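Local coordinates for transcriptional regulator PA3341 (PDB 2FBH), which probably binds DNA as a transcriptional regulator of the MarR family and carries bound zinc ions, at residues R39-V42 and L43-A47; V104-A107 and D108-I112; Q17-R20 and A21-E25; D74-E77 and S78-L81. All coordinates share one frame; numbering follows the deposited sequence.

Interaction 1: R39-V42 and L43-A47; sequences RWLV and LLHLA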
loop_
_atom_site.group_PDB
_atom_site.type_symbol
_atom_site.label_atom_id
_atom_site.label_comp_id
_atom_site.label_asym_id
_atom_site.label_seq_id
_atom_site.Cartn_x
_atom_site.Cartn_y
_atom_site.Cartn_z
ATOM N N ARG A 39 -2.293 2.603 -13.312
ATOM C CA ARG A 39 -3.413 2.678 -14.263
ATOM C C ARG A 39 -4.175 1.382 -14.418
ATOM O O ARG A 39 -5.399 1.388 -14.530
ATOM C CB ARG A 39 -2.958 3.213 -15.607
ATOM C CG ARG A 39 -2.367 4.540 -15.342
ATOM C CD ARG A 39 -2.464 5.439 -16.457
ATOM N NE ARG A 39 -1.702 5.024 -17.598
ATOM C CZ ARG A 39 -1.204 5.914 -18.456
ATOM N NH1 ARG A 39 -1.357 7.220 -18.203
ATOM N NH2 ARG A 39 -0.545 5.523 -19.543
ATOM N N TRP A 40 -3.468 0.268 -14.359
ATOM C CA TRP A 40 -4.129 -1.030 -14.494
ATOM C C TRP A 40 -5.085 -1.329 -13.311
ATOM O O TRP A 40 -6.068 -2.082 -13.476
ATOM C CB TRP A 40 -3.119 -2.158 -14.644
ATOM C CG TRP A 40 -2.070 -2.329 -13.514
ATOM C CD1 TRP A 40 -0.734 -1.954 -13.569
ATOM C CD2 TRP A 40 -2.249 -2.958 -12.235
ATOM N NE1 TRP A 40 -0.111 -2.283 -12.384
ATOM C CE2 TRP A 40 -1.008 -2.891 -11.550
ATOM C CE3 TRP A 40 -3.334 -3.577 -11.599
ATOM C CZ2 TRP A 40 -0.815 -3.443 -10.253
ATOM C CZ3 TRP A 40 -3.143 -4.109 -10.288
ATOM C CH2 TRP A 40 -1.920 -4.055 -9.659
ATOM N N LEU A 41 -4.792 -0.723 -12.169
ATOM C CA LEU A 41 -5.555 -0.897 -10.917
ATOM C C LEU A 41 -6.883 -0.100 -10.910
ATOM O O LEU A 41 -7.857 -0.509 -10.315
ATOM C CB LEU A 41 -4.671 -0.504 -9.742
ATOM C CG LEU A 41 -4.859 -1.096 -8.344
ATOM C CD1 LEU A 41 -5.670 -0.156 -7.496
ATOM C CD2 LEU A 41 -5.495 -2.493 -8.369
ATOM N N VAL A 42 -6.890 1.031 -11.611
ATOM C CA VAL A 42 -8.111 1.732 -11.965
ATOM C C VAL A 42 -8.999 0.862 -12.876
ATOM O O VAL A 42 -10.159 0.679 -12.555
ATOM C CB VAL A 42 -7.776 3.140 -12.584
ATOM C CG1 VAL A 42 -9.038 3.811 -13.110
ATOM C CG2 VAL A 42 -7.081 4.058 -11.496
ATOM N N LEU A 43 -8.446 0.308 -13.992
ATOM C CA LEU A 43 -9.130 -0.611 -14.886
ATOM C C LEU A 43 -9.675 -1.796 -14.129
ATOM O O LEU A 43 -10.818 -2.193 -14.299
ATOM C CB LEU A 43 -8.157 -1.138 -15.931
ATOM C CG LEU A 43 -7.795 -0.110 -17.003
ATOM C CD1 LEU A 43 -6.967 -0.813 -18.086
ATOM C CD2 LEU A 43 -9.117 0.546 -17.697
ATOM N N LEU A 44 -8.844 -2.338 -13.236
ATOM C CA LEU A 44 -9.280 -3.558 -12.547
ATOM C C LEU A 44 -10.492 -3.210 -11.702
ATOM O O LEU A 44 -11.475 -3.940 -11.729
ATOM C CB LEU A 44 -8.165 -4.071 -11.674
ATOM C CG LEU A 44 -7.894 -5.532 -11.751
ATOM C CD1 LEU A 44 -7.172 -5.907 -10.473
ATOM C CD2 LEU A 44 -9.149 -6.368 -12.054
ATOM N N HIS A 45 -10.452 -2.077 -10.996
ATOM C CA HIS A 45 -11.560 -1.693 -10.151
ATOM C C HIS A 45 -12.828 -1.329 -10.936
ATOM O O HIS A 45 -13.953 -1.643 -10.520
ATOM C CB HIS A 45 -11.120 -0.599 -9.217
ATOM C CG HIS A 45 -10.226 -1.099 -8.105
ATOM N ND1 HIS A 45 -10.546 -0.957 -6.766
ATOM C CD2 HIS A 45 -9.055 -1.785 -8.135
ATOM C CE1 HIS A 45 -9.578 -1.479 -6.021
ATOM N NE2 HIS A 45 -8.663 -1.989 -6.829
ATOM N N LEU A 46 -12.653 -0.721 -12.110
ATOM C CA LEU A 46 -13.788 -0.486 -12.983
ATOM C C LEU A 46 -14.408 -1.782 -13.439
ATOM O O LEU A 46 -15.630 -1.887 -13.580
ATOM C CB LEU A 46 -13.341 0.344 -14.216
ATOM C CG LEU A 46 -13.157 1.798 -13.874
ATOM C CD1 LEU A 46 -12.500 2.485 -15.134
ATOM C CD2 LEU A 46 -14.461 2.487 -13.548
ATOM N N ALA A 47 -13.575 -2.764 -13.722
ATOM C CA ALA A 47 -14.051 -4.036 -14.239
ATOM C C ALA A 47 -14.880 -4.742 -13.171
ATOM O O ALA A 47 -15.764 -5.570 -13.496
ATOM C CB ALA A 47 -12.876 -4.910 -14.563
#

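Interaction 2: V104-A107 and D108-I112; sequences VLIA and DIEAI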
loop_
_atom_site.group_PDB
_atom_site.type_symbol
_atom_site.label_atom_id
_atom_site.label_comp_id
_atom_site.label_asym_id
_atom_site.label_seq_id
_atom_site.Cartn_x
_atom_site.Cartn_y
_atom_site.Cartn_z
ATOM N N VAL A 104 -10.987 -6.549 -24.234
ATOM C CA VAL A 104 -9.947 -7.618 -24.344
ATOM C C VAL A 104 -8.853 -7.346 -23.335
ATOM O O VAL A 104 -8.232 -8.273 -22.811
ATOM C CB VAL A 104 -9.317 -7.920 -25.780
ATOM C CG1 VAL A 104 -10.345 -8.506 -26.753
ATOM C CG2 VAL A 104 -8.617 -6.731 -26.360
ATOM N N LEU A 105 -8.674 -6.067 -23.007
ATOM C CA LEU A 105 -7.683 -5.700 -22.041
ATOM C C LEU A 105 -8.067 -6.153 -20.626
ATOM O O LEU A 105 -7.252 -6.793 -19.950
ATOM C CB LEU A 105 -7.432 -4.177 -22.057
ATOM C CG LEU A 105 -6.427 -3.723 -21.021
ATOM C CD1 LEU A 105 -5.016 -4.390 -21.312
ATOM C CD2 LEU A 105 -6.360 -2.189 -21.122
ATOM N N ILE A 106 -9.245 -5.769 -20.157
ATOM C CA ILE A 106 -9.714 -6.190 -18.825
ATOM C C ILE A 106 -9.742 -7.700 -18.703
ATOM O O ILE A 106 -9.389 -8.238 -17.630
ATOM C CB ILE A 106 -11.139 -5.731 -18.551
ATOM C CG1 ILE A 106 -11.214 -4.192 -18.558
ATOM C CG2 ILE A 106 -11.659 -6.312 -17.209
ATOM C CD1 ILE A 106 -10.403 -3.614 -17.603
ATOM N N ALA A 107 -10.186 -8.397 -19.751
ATOM C CA ALA A 107 -10.156 -9.878 -19.661
ATOM C C ALA A 107 -8.736 -10.407 -19.322
ATOM O O ALA A 107 -8.561 -11.339 -18.489
ATOM C CB ALA A 107 -10.650 -10.462 -20.957
ATOM N N ASP A 108 -7.718 -9.869 -20.008
ATOM C CA ASP A 108 -6.366 -10.254 -19.749
ATOM C C ASP A 108 -5.895 -9.867 -18.358
ATOM O O ASP A 108 -5.247 -10.656 -17.719
ATOM C CB ASP A 108 -5.391 -9.705 -20.825
ATOM C CG ASP A 108 -5.623 -10.348 -22.195
ATOM O OD1 ASP A 108 -6.348 -11.360 -22.258
ATOM O OD2 ASP A 108 -5.120 -9.820 -23.217
ATOM N N ILE A 109 -6.203 -8.672 -17.917
ATOM C CA ILE A 109 -5.847 -8.219 -16.571
ATOM C C ILE A 109 -6.494 -9.097 -15.488
ATOM O O ILE A 109 -5.822 -9.524 -14.528
ATOM C CB ILE A 109 -6.287 -6.745 -16.375
ATOM C CG1 ILE A 109 -5.478 -5.874 -17.389
ATOM C CG2 ILE A 109 -6.031 -6.272 -14.894
ATOM C CD1 ILE A 109 -5.897 -4.377 -17.226
ATOM N N GLU A 110 -7.777 -9.427 -15.663
ATOM C CA GLU A 110 -8.398 -10.314 -14.668
ATOM C C GLU A 110 -7.787 -11.710 -14.664
ATOM O O GLU A 110 -7.618 -12.290 -13.601
ATOM C CB GLU A 110 -9.910 -10.367 -14.823
ATOM C CG GLU A 110 -10.568 -9.099 -14.350
ATOM C CD GLU A 110 -10.621 -8.980 -12.836
ATOM O OE1 GLU A 110 -11.653 -8.519 -12.330
ATOM O OE2 GLU A 110 -9.664 -9.372 -12.139
ATOM N N ALA A 111 -7.469 -12.240 -15.831
ATOM C CA ALA A 111 -6.900 -13.569 -15.912
ATOM C C ALA A 111 -5.544 -13.529 -15.171
ATOM O O ALA A 111 -5.191 -14.433 -14.388
ATOM C CB ALA A 111 -6.731 -14.014 -17.349
ATOM N N ILE A 112 -4.795 -12.456 -15.415
ATOM C CA ILE A 112 -3.445 -12.384 -14.765
ATOM C C ILE A 112 -3.583 -12.169 -13.252
ATOM O O ILE A 112 -2.866 -12.801 -12.475
ATOM C CB ILE A 112 -2.585 -11.254 -15.449
ATOM C CG1 ILE A 112 -2.276 -11.680 -16.894
ATOM C CG2 ILE A 112 -1.336 -10.974 -14.663
ATOM C CD1 ILE A 112 -1.680 -10.514 -17.797
HETATM O O HOH W 1 -8.342 -10.804 -23.786
#

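Interaction 3: Q17-R20 and A21-E25; sequences QTSR and AWRAE. With SO4 (sulfate ion), chain E.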
loop_
_atom_site.group_PDB
_atom_site.type_symbol
_atom_site.label_atom_id
_atom_site.label_comp_id
_atom_site.label_asym_id
_atom_site.label_seq_id
_atom_site.Cartn_x
_atom_site.Cartn_y
_atom_site.Cartn_z
ATOM N N GLN A 17 3.719 -4.815 4.036
ATOM C CA GLN A 17 4.743 -5.508 3.231
ATOM C C GLN A 17 4.163 -6.605 2.325
ATOM O O GLN A 17 4.614 -6.751 1.165
ATOM C CB GLN A 17 5.796 -6.082 4.156
ATOM C CG GLN A 17 6.701 -4.970 4.765
ATOM C CD GLN A 17 7.847 -5.584 5.617
ATOM O OE1 GLN A 17 7.953 -6.817 5.754
ATOM N NE2 GLN A 17 8.760 -4.700 6.135
ATOM N N THR A 18 3.188 -7.353 2.855
ATOM C CA THR A 18 2.559 -8.432 2.116
ATOM C C THR A 18 1.748 -7.824 0.970
ATOM O O THR A 18 1.818 -8.289 -0.148
ATOM C CB THR A 18 1.625 -9.252 3.042
ATOM O OG1 THR A 18 2.367 -9.765 4.161
ATOM C CG2 THR A 18 1.087 -10.449 2.251
ATOM N N SER A 19 0.986 -6.766 1.280
ATOM C CA SER A 19 0.223 -6.030 0.270
ATOM C C SER A 19 1.166 -5.462 -0.817
ATOM O O SER A 19 0.861 -5.617 -1.986
ATOM C CB SER A 19 -0.647 -4.968 0.889
ATOM O OG SER A 19 -1.561 -4.524 -0.184
ATOM N N ARG A 20 2.248 -4.791 -0.429
ATOM C CA ARG A 20 3.220 -4.264 -1.404
ATOM C C ARG A 20 3.778 -5.369 -2.262
ATOM O O ARG A 20 3.957 -5.152 -3.486
ATOM C CB ARG A 20 4.360 -3.590 -0.689
ATOM C CG ARG A 20 5.464 -3.002 -1.577
ATOM C CD ARG A 20 6.422 -2.195 -0.653
ATOM N NE ARG A 20 5.711 -1.571 0.488
ATOM C CZ ARG A 20 4.772 -0.612 0.396
ATOM N NH1 ARG A 20 4.432 -0.098 -0.793
ATOM N NH2 ARG A 20 4.185 -0.136 1.501
ATOM N N ALA A 21 4.097 -6.503 -1.656
ATOM C CA ALA A 21 4.724 -7.624 -2.435
ATOM C C ALA A 21 3.700 -8.132 -3.457
ATOM O O ALA A 21 4.054 -8.429 -4.609
ATOM C CB ALA A 21 5.152 -8.745 -1.462
ATOM N N TRP A 22 2.427 -8.251 -3.063
ATOM C CA TRP A 22 1.425 -8.794 -3.969
ATOM C C TRP A 22 1.192 -7.791 -5.124
ATOM O O TRP A 22 1.207 -8.157 -6.315
ATOM C CB TRP A 22 0.138 -9.018 -3.182
ATOM C CG TRP A 22 -0.948 -9.707 -3.872
ATOM C CD1 TRP A 22 -1.292 -9.639 -5.193
ATOM C CD2 TRP A 22 -1.914 -10.505 -3.237
ATOM N NE1 TRP A 22 -2.451 -10.372 -5.441
ATOM C CE2 TRP A 22 -2.832 -10.931 -4.244
ATOM C CE3 TRP A 22 -2.098 -10.905 -1.903
ATOM C CZ2 TRP A 22 -3.889 -11.779 -3.988
ATOM C CZ3 TRP A 22 -3.223 -11.771 -1.628
ATOM C CH2 TRP A 22 -4.087 -12.175 -2.666
ATOM N N ARG A 23 1.027 -6.522 -4.795
ATOM C CA ARG A 23 0.889 -5.524 -5.885
ATOM C C ARG A 23 2.145 -5.425 -6.790
ATOM O O ARG A 23 2.012 -5.173 -7.995
ATOM C CB ARG A 23 0.471 -4.195 -5.289
ATOM C CG ARG A 23 -0.852 -4.288 -4.485
ATOM C CD ARG A 23 -1.993 -4.841 -5.338
ATOM N NE ARG A 23 -2.886 -5.671 -4.567
ATOM C CZ ARG A 23 -3.917 -6.327 -5.101
ATOM N NH1 ARG A 23 -4.688 -7.050 -4.341
ATOM N NH2 ARG A 23 -4.186 -6.250 -6.398
ATOM N N ALA A 24 3.327 -5.671 -6.248
ATOM C CA ALA A 24 4.575 -5.677 -7.079
ATOM C C ALA A 24 4.493 -6.818 -8.050
ATOM O O ALA A 24 4.893 -6.703 -9.222
ATOM C CB ALA A 24 5.804 -5.815 -6.246
ATOM N N GLU A 25 4.038 -7.964 -7.542
ATOM C CA GLU A 25 3.965 -9.157 -8.399
ATOM C C GLU A 25 2.914 -8.971 -9.528
ATOM O O GLU A 25 3.133 -9.310 -10.682
ATOM C CB GLU A 25 3.621 -10.426 -7.568
ATOM C CG GLU A 25 3.533 -11.694 -8.457
ATOM C CD GLU A 25 4.902 -12.099 -9.140
ATOM O OE1 GLU A 25 6.008 -11.664 -8.701
ATOM O OE2 GLU A 25 4.820 -12.883 -10.141
HETATM S S SO4 E . -6.955 -9.517 -6.077
HETATM O O1 SO4 E . -7.274 -10.651 -5.258
HETATM O O2 SO4 E . -5.584 -9.028 -5.891
HETATM O O3 SO4 E . -7.852 -8.474 -5.617
HETATM O O4 SO4 E . -7.201 -9.884 -7.513
HETATM O O HOH W 2 -2.698 -6.534 -1.692
#

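Interaction 4: D74-E77 and S78-L81; sequences DGLE and SQGL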
loop_
_atom_site.group_PDB
_atom_site.type_symbol
_atom_site.label_atom_id
_atom_site.label_comp_id
_atom_site.label_asym_id
_atom_site.label_seq_id
_atom_site.Cartn_x
_atom_site.Cartn_y
_atom_site.Cartn_z
ATOM N N ASP A 74 -6.673 10.553 -17.351
ATOM C CA ASP A 74 -6.294 11.195 -18.659
ATOM C C ASP A 74 -5.530 10.171 -19.517
ATOM O O ASP A 74 -5.765 10.010 -20.714
ATOM C CB ASP A 74 -5.324 12.374 -18.485
ATOM C CG ASP A 74 -5.987 13.650 -17.918
ATOM O OD1 ASP A 74 -7.225 13.764 -17.964
ATOM O OD2 ASP A 74 -5.216 14.496 -17.380
ATOM N N GLY A 75 -4.614 9.456 -18.871
ATOM C CA GLY A 75 -3.898 8.389 -19.522
ATOM C C GLY A 75 -4.791 7.321 -20.110
ATOM O O GLY A 75 -4.659 6.995 -21.274
ATOM N N LEU A 76 -5.733 6.803 -19.331
ATOM C CA LEU A 76 -6.549 5.737 -19.798
ATOM C C LEU A 76 -7.513 6.260 -20.915
ATOM O O LEU A 76 -7.807 5.574 -21.837
ATOM C CB LEU A 76 -7.410 5.274 -18.613
ATOM C CG LEU A 76 -6.587 4.449 -17.582
ATOM C CD1 LEU A 76 -7.554 4.008 -16.473
ATOM C CD2 LEU A 76 -5.982 3.238 -18.269
ATOM N N GLU A 77 -7.995 7.476 -20.721
ATOM C CA GLU A 77 -8.967 8.106 -21.670
ATOM C C GLU A 77 -8.259 8.360 -23.027
ATOM O O GLU A 77 -8.814 8.114 -24.151
ATOM C CB GLU A 77 -9.405 9.424 -21.039
ATOM C CG GLU A 77 -10.645 10.027 -21.701
ATOM C CD GLU A 77 -11.097 11.282 -20.975
ATOM O OE1 GLU A 77 -12.240 11.602 -21.220
ATOM O OE2 GLU A 77 -10.321 11.996 -20.242
ATOM N N SER A 78 -7.010 8.831 -22.928
ATOM C CA SER A 78 -6.171 8.996 -24.130
ATOM C C SER A 78 -6.012 7.712 -24.958
ATOM O O SER A 78 -5.917 7.761 -26.188
ATOM C CB SER A 78 -4.789 9.579 -23.776
ATOM O OG SER A 78 -3.939 8.600 -23.174
ATOM N N GLN A 79 -6.022 6.572 -24.274
ATOM C CA GLN A 79 -5.873 5.258 -24.892
ATOM C C GLN A 79 -7.261 4.667 -25.281
ATOM O O GLN A 79 -7.370 3.523 -25.779
ATOM C CB GLN A 79 -5.058 4.305 -23.955
ATOM C CG GLN A 79 -3.619 4.767 -23.448
ATOM C CD GLN A 79 -3.014 3.945 -22.201
ATOM O OE1 GLN A 79 -3.512 3.996 -21.041
ATOM N NE2 GLN A 79 -1.914 3.235 -22.453
ATOM N N GLY A 80 -8.337 5.455 -25.108
ATOM C CA GLY A 80 -9.666 5.003 -25.500
ATOM C C GLY A 80 -10.220 3.872 -24.605
ATOM O O GLY A 80 -11.072 3.097 -25.048
ATOM N N LEU A 81 -9.723 3.790 -23.375
ATOM C CA LEU A 81 -10.116 2.701 -22.442
ATOM C C LEU A 81 -11.264 3.118 -21.509
ATOM O O LEU A 81 -12.052 2.262 -20.997
ATOM C CB LEU A 81 -8.905 2.213 -21.640
ATOM C CG LEU A 81 -7.795 1.632 -22.514
ATOM C CD1 LEU A 81 -6.504 1.344 -21.651
ATOM C CD2 LEU A 81 -8.214 0.380 -23.315
#

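Interaction 1: R39-V42 and L43-A47
Leu41 and His45, one helical turn apart, lean across each other at a slant. In the modelled conformer of Leu41, which is one of two, both methyls come close to the NE2 and CD2 atoms of the imidazole, with Leu41 CD2 3.6 Å from His45 NE2. CG of Leu41 stands opposite its own backbone N (chi1 -153°), which carries the methyls round toward the later turn and onto the histidine. The ring is steadied from elsewhere too: ND1 is hydrogen-bonded to Ser61 OG, and Val62 packs alongside.

Trp40 goes a different way. Leu44 CD1 arrives at the edge of the indole, near its plane, 4.4 Å from Trp40 CZ3, while Leu41 CB lies over one face toward the rim. The indole nitrogen NE1 points off to Asp27 OD1, which satisfies it in the buried interior. Val42 and Leu46 meet through single methyls, CG1 of Val42 being 4.2 Å from CD1 of Leu46.

Beneath these side chains runs the usual ladder of i to i+4 bonds; Leu46 N donates to Val42 O at 2.9 Å. Leu43 turns to helix 102-120, while Val42 meets helices 55-62 and 66-78. This is a central helix of a MarR-type helix-turn-helix domain, largely apolar on its packed sides, in which His45 together with His49 forms a zinc site.

Interaction 2: V104-A107 and D108-I112
The carboxylate of Asp108 turns one flat face to the carbonyl of Val104, whose O sits almost straight above its CG at 3.4 Å. Neither the carbonyl oxygen nor the carboxylate oxygens can donate to the other, and a water bridges them. Lying out of the carboxylate plane on the same face, it donates one proton to Asp108 OD1 at 2.6 Å and the other to Val104 O at 2.7 Å. Val104 O therefore has two donors, the water and Asp108 N, the latter at 3.3 Å. The other carboxylate, that of Glu110, modelled in one of two conformers, leads away from the earlier turn to a salt bridge with Arg48.

The apolar contacts belong to the inner side of the helix. Leu105 and Ile109 meet at a slant, with Leu105 CG 3.9 Å from Ile109 CD1. Ile109 CG1 sits beside its own backbone N (chi1 -63°), which aims it back at the earlier turn; the extended chi2 then carries CD1 outward to a place level with Leu105 CG. Ile106 and Glu110 lie side by side, pointing the same way, and touch through Ile106 CG2 and Glu110 CG.

Leu105 and Ile106 rest on helix 39-48, whereas Asp108, Ala107 and Ala111 are exposed. The arrangement is that of an amphipathic helix, here the long one that in MarR proteins follows the winged part and leads toward the dimerisation region.

Interaction 3: Q17-R20 and A21-E25
Arg23 starts over the carbonyl of Ser19, one turn back: its CB lies 3.6 Å from Ser19 O, and CG comes in at 3.3 Å from the same atom, which also accepts the nearly straight bond (177°) from Arg23 N. With CG beside its own backbone N (chi1 -58°), the chain bends at chi2 (-56°) and again at chi3, which takes it past Ser19 and outward. NE then donates to a water at 3.0 Å, and that water is hydrogen-bonded to Ser19 OG at 2.8 Å, so the water ties the NE side of the guanidinium to the previous turn.

The guanidinium lies with one face over Trp22, CD1 standing 4.2 Å above its centre. At the tip NH1 donates to sulfate O2 at 2.7 Å, and NH2 reaches the same oxygen in a weak bond of 3.2 Å. This is the modelled one of two Arg23 conformers.

The anion, probably from the crystallisation liquor, also binds Arg48, Arg117, and Gly12 and Thr13 of the second subunit, so the arginine ends in a basic pocket at the dimer interface. Within the chain, helix 11-29 lies against helix 102-120, where Trp22 packs on Val116 and Val120.

Interaction 4: D74-E77 and S78-L81
Leu76 lays its CD2 methyl against CD1 of Leu81, 3.9 Å away, the two side chains meeting at about a right angle. They come from either side of the helix end: Leu76 sits in the last full turn of helix 66-78, and Leu81 is already past it. Both leucines are buried, Leu76 also against Val42 and Leu43 of helix 39-48, and Leu81 against Leu105 of helix 102-120.

Two backbone bonds bring the leucines together. Leu81 N reaches back to Leu76 O at 3.0 Å, and between them Gly80 N donates to Glu77 O at 2.9 Å, approaching well above the carbonyl plane. With Gly80 at positive phi (70°), a value that suits glycine, this is a Schellman motif, and the Leu76-Leu81 contact is the apolar pairing that commonly goes with one. The chain then enters strand 82-85, one of the two strands of the wing in this winged helix-turn-helix fold.

On the outer side of the turn, Ser78 folds its hydroxyl back over the helix. OG lies between its own backbone N and carbonyl carbon (chi1 75°), where it donates to Gly75 O at 2.6 Å. Gly75 O also takes a weak bond from Gln79 N at 3.3 Å, so the serine hydroxyl gives this carbonyl a second donor just where the regular helical bonding falters. Ser78 N still makes the ordinary bond to Asp74 O, at 2.8 Å. The carboxylates of Asp74 and Glu77 both form salt bridges with NH2 of Arg84 on the first wing strand.

Overall arrangement
Along the chain the order is interaction 3 (helix 11-29), interaction 1 (helix 39-48), interaction 4 (the end of helix 66-78 and the loop after it) and interaction 2 (helix 102-120). Interaction 1 lies nearest the middle of the chain and touches the other three: its centre is about 10 Å from that of interaction 2, 12 Å from interaction 4 and 17 Å from interaction 3. Interactions 2 and 4 meet through Leu105 and Leu81. Interactions 3 and 4 stand farthest apart, about 26 Å between centres. Helix 39-48 thus connects the wing side of the probable DNA-binding domain with the subunit-facing helix 11-29.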